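Local coordinates for protein catechol 1,2-dioxygenase (Acinetobacter sp., PDB 1DLQ) that catalyses the intradiol ring cleavage of catechol by dioxygen to cis,cis-muconate, using one ferric iron in each subunit of a homodimer, at residues 215-220 / 251-256. Numbering follows the deposited sequence.
Sequences LGRHGN and DDFAYA. With HG (mercury (II) ion), chain D.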
loop_
_atom_site.group_PDB
_atom_site.type_symbol
_atom_site.label_atom_id
_atom_site.label_comp_id
_atom_site.label_asym_id
_atom_site.label_seq_id
_atom_site.Cartn_x
_atom_site.Cartn_y
_atom_site.Cartn_z
ATOM N N LEU A 215 12.102 7.591 10.457
ATOM C CA LEU A 215 13.443 7.473 9.891
ATOM C C LEU A 215 14.288 8.708 10.248
ATOM O O LEU A 215 15.425 8.841 9.807
ATOM C CB LEU A 215 13.364 7.320 8.367
ATOM C CG LEU A 215 12.544 6.139 7.828
ATOM C CD1 LEU A 215 12.482 6.208 6.300
ATOM C CD2 LEU A 215 13.161 4.818 8.292
ATOM N N GLY A 216 13.721 9.607 11.049
ATOM C CA GLY A 216 14.436 10.805 11.458
ATOM C C GLY A 216 14.691 11.763 10.309
ATOM O O GLY A 216 15.645 12.546 10.347
ATOM N N ARG A 217 13.824 11.715 9.297
ATOM C CA ARG A 217 13.956 12.556 8.107
ATOM C C ARG A 217 12.835 13.576 7.925
ATOM O O ARG A 217 11.753 13.442 8.505
ATOM C CB ARG A 217 14.013 11.672 6.863
ATOM C CG ARG A 217 15.222 10.763 6.759
ATOM C CD ARG A 217 15.071 9.907 5.522
ATOM N NE ARG A 217 14.852 10.742 4.346
ATOM C CZ ARG A 217 14.196 10.339 3.264
ATOM N NH1 ARG A 217 13.700 9.112 3.222
ATOM N NH2 ARG A 217 14.014 11.166 2.240
ATOM N N HIS A 218 13.101 14.595 7.107
ATOM C CA HIS A 218 12.109 15.631 6.827
ATOM C C HIS A 218 11.480 15.326 5.466
ATOM O O HIS A 218 12.015 14.521 4.704
ATOM C CB HIS A 218 12.771 17.014 6.808
ATOM C CG HIS A 218 13.711 17.222 5.663
ATOM N ND1 HIS A 218 13.282 17.334 4.358
ATOM C CD2 HIS A 218 15.061 17.335 5.625
ATOM C CE1 HIS A 218 14.324 17.508 3.565
ATOM N NE2 HIS A 218 15.416 17.513 4.310
ATOM N N GLY A 219 10.350 15.954 5.159
ATOM C CA GLY A 219 9.704 15.701 3.882
ATOM C C GLY A 219 9.622 16.948 3.036
ATOM O O GLY A 219 8.663 17.150 2.304
ATOM N N ASN A 220 10.644 17.789 3.127
ATOM C CA ASN A 220 10.672 19.039 2.385
ATOM C C ASN A 220 11.443 18.986 1.090
ATOM O O ASN A 220 12.479 18.325 0.988
ATOM C CB ASN A 220 11.271 20.142 3.243
ATOM C CG ASN A 220 10.539 20.311 4.548
ATOM O OD1 ASN A 220 9.325 20.533 4.573
ATOM N ND2 ASN A 220 11.268 20.207 5.648
ATOM N N ASP A 251 19.269 19.043 -0.075
ATOM C CA ASP A 251 18.752 18.131 0.929
ATOM C C ASP A 251 17.284 17.867 0.631
ATOM O O ASP A 251 16.439 17.843 1.525
ATOM C CB ASP A 251 18.940 18.717 2.335
ATOM C CG ASP A 251 18.527 17.749 3.433
ATOM O OD1 ASP A 251 18.933 16.563 3.376
ATOM O OD2 ASP A 251 17.811 18.179 4.363
ATOM N N ASP A 252 17.000 17.677 -0.652
ATOM C CA ASP A 252 15.655 17.405 -1.132
ATOM C C ASP A 252 15.209 16.015 -0.674
ATOM O O ASP A 252 15.914 15.031 -0.878
ATOM C CB ASP A 252 15.653 17.534 -2.662
ATOM C CG ASP A 252 14.364 17.064 -3.301
ATOM O OD1 ASP A 252 13.276 17.210 -2.704
ATOM O OD2 ASP A 252 14.440 16.570 -4.438
ATOM N N PHE A 253 14.041 15.937 -0.042
ATOM C CA PHE A 253 13.536 14.662 0.446
ATOM C C PHE A 253 13.266 13.667 -0.689
ATOM O O PHE A 253 13.150 12.456 -0.456
ATOM C CB PHE A 253 12.280 14.900 1.305
ATOM C CG PHE A 253 11.026 14.271 0.767
ATOM C CD1 PHE A 253 10.418 14.757 -0.382
ATOM C CD2 PHE A 253 10.455 13.182 1.413
ATOM C CE1 PHE A 253 9.259 14.169 -0.881
ATOM C CE2 PHE A 253 9.297 12.588 0.921
ATOM C CZ PHE A 253 8.698 13.086 -0.231
ATOM N N ALA A 254 13.188 14.184 -1.914
ATOM C CA ALA A 254 12.935 13.361 -3.093
ATOM C C ALA A 254 14.223 13.081 -3.866
ATOM O O ALA A 254 14.208 12.396 -4.890
ATOM C CB ALA A 254 11.922 14.055 -4.000
ATOM N N TYR A 255 15.329 13.633 -3.382
ATOM C CA TYR A 255 16.635 13.432 -4.007
ATOM C C TYR A 255 16.632 13.709 -5.514
ATOM O O TYR A 255 17.289 13.005 -6.285
ATOM C CB TYR A 255 17.101 11.996 -3.766
ATOM C CG TYR A 255 16.960 11.545 -2.334
ATOM C CD1 TYR A 255 17.911 11.901 -1.381
ATOM C CD2 TYR A 255 15.864 10.785 -1.920
ATOM C CE1 TYR A 255 17.785 11.518 -0.052
ATOM C CE2 TYR A 255 15.728 10.392 -0.579
ATOM C CZ TYR A 255 16.703 10.769 0.345
ATOM O OH TYR A 255 16.610 10.409 1.668
ATOM N N ALA A 256 15.911 14.742 -5.928
ATOM C CA ALA A 256 15.807 15.078 -7.336
ATOM C C ALA A 256 16.884 16.040 -7.829
ATOM O O ALA A 256 17.167 16.100 -9.021
ATOM C CB ALA A 256 14.431 15.662 -7.609
HETATM HG HG HG D . 6.941 15.687 1.039
HETATM O O HOH W 1 7.098 16.954 -1.074
#
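G219 and F253 bring the two backbones nearest, their CA atoms 5.3 Å apart: ring atom CD2 of F253 lies 3.6 Å from CA of G219, so the glycine backbone packs directly on the aromatic ring. A mercury ion, coordinated by G219 O, a water and C202 SG, sits 3.3 Å above one face of that ring, displaced from the ring centre. Beside this packing, F253 N donates to N220 O at 3.0 Å; an N-H...O angle of 163° marks a nearly straight backbone bond.

H218 adds the polar edge. Both ring nitrogens find partners: ND1 accepts N220 N from within its own loop, close to the ring plane, while NE2 donates to D251 OD2. The modelled 2.5 Å between NE2 and OD2 is unusually short, and its exact length is doubtful. The imidazole and carboxylate planes stand 76° apart; the ND1 bond would hold the ring's rotation, with the NE2 bond contributing.

R217 bends at chi3 (54°), which carries its guanidinium over to Y255, whose OH approaches too closely for the detail to be trusted and makes no hydrogen bond there. NH1 donates to G77 O, and F14 of the second subunit meets the Y255 ring edge-to-face.

The arrangement is loop-to-loop packing beside the non-haem ferric site of an intradiol dioxygenase, with F253 about 6 Å, between side chains, from the iron ligand Y200.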